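PDB 1HDF: spherulin-3A from Physarum polycephalum, which serves as a structural protein of the beta/gamma-crystallin family and binds calcium. Local coordinates for residues Lys12-Phe23 with Val46-Thr56. Numbering follows the deposited sequence.
Sequences KGEVFLYKHVNF and VVSSVKVGPNT. With CA (calcium ion), chain C.
The side chain of Lys51, on strand 49-52, runs between the rings of Tyr18 and Phe23. Its CB meets Phe16 CB at 4.2 Å. Its CG lies near Tyr18 CE1, and CD comes to 3.4 Å from Tyr18 OH. Then CE sits over one face of the Phe23 ring, 3.9 Å from the centroid, a CH-pi contact. NZ adds a cation-pi contact over the same face and hydrogen-bonds Asn9 in the N-terminal arm. The chain gets there fully extended, with CG anti to the carbonyl carbon (chi1 -75°). Phe23 CB in turn covers one face of the Tyr18 ring. The two antiparallel strands pair within the first Greek key, and Ser48 and Ser49 form a classic beta bulge opposite Tyr18. Ser49 OG donates to His20 O (2.9 Å), fixing the turn. Ser48 OG instead binds calcium at 2.3 Å, with Lys19 O, Val46 O, Asp89 and two waters, and is also hydrogen-bonded to Asn88 ND2. At the other end Thr56 OG1 accepts from Gly13 N (2.7 Å) and donates to Pro54 O. A valine in place of Thr56 would probably leave both of these backbone groups without their partner. Calcium joins the two loops, and its charge probably offsets the repulsion among the oxygens crowded around it.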
loop_
_atom_site.group_PDB
_atom_site.type_symbol
_atom_site.label_atom_id
_atom_site.label_comp_id
_atom_site.label_asym_id
_atom_site.label_seq_id
_atom_site.Cartn_x
_atom_site.Cartn_y
_atom_site.Cartn_z
ATOM N N LYS A 12 1.814 16.351 6.357
ATOM C CA LYS A 12 1.959 15.665 5.078
ATOM C C LYS A 12 1.288 14.288 5.064
ATOM O O LYS A 12 1.541 13.454 5.934
ATOM C CB LYS A 12 3.441 15.515 4.725
ATOM C CG LYS A 12 3.685 14.703 3.460
ATOM C CD LYS A 12 5.163 14.589 3.134
ATOM C CE LYS A 12 5.359 13.837 1.836
ATOM N NZ LYS A 12 6.802 13.706 1.474
ATOM N N GLY A 13 0.431 14.063 4.072
ATOM C CA GLY A 13 -0.254 12.788 3.958
ATOM C C GLY A 13 -1.514 12.671 4.799
ATOM O O GLY A 13 -2.131 11.608 4.856
ATOM N N GLU A 14 -1.896 13.757 5.463
ATOM C CA GLU A 14 -3.102 13.736 6.283
ATOM C C GLU A 14 -4.157 14.680 5.748
ATOM O O GLU A 14 -3.849 15.748 5.218
ATOM C CB GLU A 14 -2.811 14.148 7.720
ATOM C CG GLU A 14 -1.634 13.472 8.364
ATOM C CD GLU A 14 -1.461 13.922 9.801
ATOM O OE1 GLU A 14 -1.532 15.144 10.067
ATOM O OE2 GLU A 14 -1.253 13.049 10.667
ATOM N N VAL A 15 -5.408 14.274 5.904
ATOM C CA VAL A 15 -6.532 15.079 5.477
ATOM C C VAL A 15 -7.544 15.034 6.607
ATOM O O VAL A 15 -7.899 13.958 7.086
ATOM C CB VAL A 15 -7.181 14.520 4.196
ATOM C CG1 VAL A 15 -8.419 15.346 3.848
ATOM C CG2 VAL A 15 -6.181 14.559 3.049
ATOM N N PHE A 16 -7.985 16.207 7.045
ATOM C CA PHE A 16 -8.956 16.296 8.123
ATOM C C PHE A 16 -10.323 16.551 7.528
ATOM O O PHE A 16 -10.506 17.513 6.788
ATOM C CB PHE A 16 -8.612 17.441 9.083
ATOM C CG PHE A 16 -7.379 17.210 9.910
ATOM C CD1 PHE A 16 -6.789 15.944 9.992
ATOM C CD2 PHE A 16 -6.815 18.262 10.639
ATOM C CE1 PHE A 16 -5.650 15.732 10.793
ATOM C CE2 PHE A 16 -5.682 18.063 11.438
ATOM C CZ PHE A 16 -5.097 16.794 11.517
ATOM N N LEU A 17 -11.274 15.680 7.853
ATOM C CA LEU A 17 -12.641 15.796 7.369
ATOM C C LEU A 17 -13.526 16.202 8.550
ATOM O O LEU A 17 -13.485 15.570 9.601
ATOM C CB LEU A 17 -13.107 14.455 6.788
ATOM C CG LEU A 17 -12.266 13.898 5.629
ATOM C CD1 LEU A 17 -12.829 12.556 5.164
ATOM C CD2 LEU A 17 -12.242 14.912 4.470
ATOM N N TYR A 18 -14.311 17.259 8.376
ATOM C CA TYR A 18 -15.186 17.738 9.439
ATOM C C TYR A 18 -16.649 17.623 9.042
ATOM O O TYR A 18 -17.017 17.912 7.903
ATOM C CB TYR A 18 -14.864 19.194 9.773
ATOM C CG TYR A 18 -13.412 19.447 10.098
ATOM C CD1 TYR A 18 -12.457 19.528 9.087
ATOM C CD2 TYR A 18 -12.994 19.605 11.420
ATOM C CE1 TYR A 18 -11.113 19.762 9.385
ATOM C CE2 TYR A 18 -11.662 19.837 11.729
ATOM C CZ TYR A 18 -10.725 19.912 10.710
ATOM O OH TYR A 18 -9.398 20.107 11.021
ATOM N N LYS A 19 -17.486 17.220 9.994
ATOM C CA LYS A 19 -18.913 17.049 9.729
ATOM C C LYS A 19 -19.654 18.361 9.458
ATOM O O LYS A 19 -20.604 18.393 8.674
ATOM C CB LYS A 19 -19.576 16.302 10.891
ATOM C CG LYS A 19 -21.003 15.886 10.615
ATOM C CD LYS A 19 -21.530 14.972 11.708
ATOM C CE LYS A 19 -22.947 14.517 11.407
ATOM N NZ LYS A 19 -23.442 13.567 12.451
ATOM N N HIS A 20 -19.235 19.441 10.106
ATOM C CA HIS A 20 -19.891 20.725 9.874
ATOM C C HIS A 20 -18.954 21.679 9.161
ATOM O O HIS A 20 -17.747 21.435 9.081
ATOM C CB HIS A 20 -20.360 21.338 11.194
ATOM C CG HIS A 20 -21.403 20.524 11.891
ATOM N ND1 HIS A 20 -21.791 20.766 13.191
ATOM C CD2 HIS A 20 -22.118 19.451 11.480
ATOM C CE1 HIS A 20 -22.698 19.874 13.551
ATOM N NE2 HIS A 20 -22.914 19.064 12.530
ATOM N N VAL A 21 -19.509 22.763 8.635
ATOM C CA VAL A 21 -18.693 23.743 7.941
ATOM C C VAL A 21 -17.773 24.424 8.949
ATOM O O VAL A 21 -17.910 24.234 10.158
ATOM C CB VAL A 21 -19.566 24.799 7.244
ATOM C CG1 VAL A 21 -20.346 24.158 6.118
ATOM C CG2 VAL A 21 -20.509 25.423 8.250
ATOM N N ASN A 22 -16.824 25.199 8.440
ATOM C CA ASN A 22 -15.875 25.917 9.275
ATOM C C ASN A 22 -15.087 25.014 10.215
ATOM O O ASN A 22 -14.679 25.432 11.297
ATOM C CB ASN A 22 -16.596 27.013 10.065
ATOM C CG ASN A 22 -17.460 27.888 9.172
ATOM O OD1 ASN A 22 -17.027 28.326 8.096
ATOM N ND2 ASN A 22 -18.692 28.141 9.609
ATOM N N PHE A 23 -14.888 23.769 9.798
ATOM C CA PHE A 23 -14.099 22.808 10.562
ATOM C C PHE A 23 -14.645 22.486 11.948
ATOM O O PHE A 23 -13.882 22.296 12.893
ATOM C CB PHE A 23 -12.664 23.337 10.677
ATOM C CG PHE A 23 -12.212 24.121 9.467
ATOM C CD1 PHE A 23 -12.225 23.545 8.196
ATOM C CD2 PHE A 23 -11.814 25.447 9.590
ATOM C CE1 PHE A 23 -11.853 24.280 7.067
ATOM C CE2 PHE A 23 -11.440 26.192 8.464
ATOM C CZ PHE A 23 -11.462 25.605 7.202
ATOM N N VAL A 46 -21.606 13.099 5.107
ATOM C CA VAL A 46 -21.777 14.109 6.161
ATOM C C VAL A 46 -20.697 15.187 6.184
ATOM O O VAL A 46 -20.837 16.186 6.883
ATOM C CB VAL A 46 -21.832 13.479 7.581
ATOM C CG1 VAL A 46 -22.894 12.370 7.621
ATOM C CG2 VAL A 46 -20.456 12.968 7.989
ATOM N N VAL A 47 -19.627 14.989 5.421
ATOM C CA VAL A 47 -18.520 15.942 5.386
ATOM C C VAL A 47 -18.918 17.309 4.820
ATOM O O VAL A 47 -19.541 17.400 3.768
ATOM C CB VAL A 47 -17.327 15.369 4.575
ATOM C CG1 VAL A 47 -16.184 16.372 4.522
ATOM C CG2 VAL A 47 -16.851 14.078 5.219
ATOM N N SER A 48 -18.543 18.371 5.525
ATOM C CA SER A 48 -18.880 19.718 5.094
ATOM C C SER A 48 -17.687 20.652 4.907
ATOM O O SER A 48 -17.797 21.639 4.187
ATOM C CB SER A 48 -19.879 20.327 6.074
ATOM O OG SER A 48 -21.073 19.559 6.077
ATOM N N SER A 49 -16.565 20.350 5.562
ATOM C CA SER A 49 -15.344 21.153 5.440
ATOM C C SER A 49 -14.112 20.242 5.407
ATOM O O SER A 49 -14.132 19.132 5.941
ATOM C CB SER A 49 -15.227 22.165 6.591
ATOM O OG SER A 49 -15.102 21.525 7.846
ATOM N N VAL A 50 -13.034 20.715 4.783
ATOM C CA VAL A 50 -11.822 19.909 4.650
ATOM C C VAL A 50 -10.506 20.682 4.780
ATOM O O VAL A 50 -10.440 21.873 4.496
ATOM C CB VAL A 50 -11.804 19.191 3.269
ATOM C CG1 VAL A 50 -10.604 18.249 3.170
ATOM C CG2 VAL A 50 -13.104 18.441 3.056
ATOM N N LYS A 51 -9.460 19.977 5.203
ATOM C CA LYS A 51 -8.124 20.537 5.333
ATOM C C LYS A 51 -7.142 19.519 4.762
ATOM O O LYS A 51 -7.162 18.348 5.144
ATOM C CB LYS A 51 -7.780 20.804 6.797
ATOM C CG LYS A 51 -8.444 22.018 7.405
ATOM C CD LYS A 51 -7.966 22.204 8.832
ATOM C CE LYS A 51 -8.359 23.570 9.394
ATOM N NZ LYS A 51 -7.895 23.732 10.810
ATOM N N VAL A 52 -6.284 19.960 3.849
ATOM C CA VAL A 52 -5.299 19.067 3.243
ATOM C C VAL A 52 -3.892 19.512 3.637
ATOM O O VAL A 52 -3.540 20.697 3.530
ATOM C CB VAL A 52 -5.423 19.044 1.695
ATOM C CG1 VAL A 52 -4.575 17.908 1.125
ATOM C CG2 VAL A 52 -6.880 18.863 1.281
ATOM N N GLY A 53 -3.088 18.552 4.092
ATOM C CA GLY A 53 -1.740 18.862 4.527
ATOM C C GLY A 53 -0.764 19.227 3.428
ATOM O O GLY A 53 -1.095 19.148 2.243
ATOM N N PRO A 54 0.460 19.642 3.796
ATOM C CA PRO A 54 1.480 20.016 2.809
ATOM C C PRO A 54 1.867 18.827 1.933
ATOM O O PRO A 54 1.657 17.670 2.320
ATOM C CB PRO A 54 2.643 20.513 3.676
ATOM C CG PRO A 54 2.473 19.741 4.958
ATOM C CD PRO A 54 0.972 19.807 5.170
ATOM N N ASN A 55 2.416 19.124 0.755
ATOM C CA ASN A 55 2.839 18.097 -0.193
ATOM C C ASN A 55 1.829 16.980 -0.324
ATOM O O ASN A 55 2.201 15.816 -0.470
ATOM C CB ASN A 55 4.179 17.506 0.229
ATOM C CG ASN A 55 5.319 18.456 -0.009
ATOM O OD1 ASN A 55 6.484 18.064 0.012
ATOM N ND2 ASN A 55 4.991 19.723 -0.240
ATOM N N THR A 56 0.552 17.333 -0.278
ATOM C CA THR A 56 -0.494 16.332 -0.372
ATOM C C THR A 56 -1.616 16.753 -1.311
ATOM O O THR A 56 -1.967 17.925 -1.392
ATOM C CB THR A 56 -1.109 16.057 1.019
ATOM O OG1 THR A 56 -0.075 15.696 1.943
ATOM C CG2 THR A 56 -2.126 14.928 0.937
HETATM CA CA CA C . -22.240 17.903 7.136
HETATM O O HOH W 1 -23.870 16.415 8.282
HETATM O O HOH W 2 -24.094 19.760 7.358
#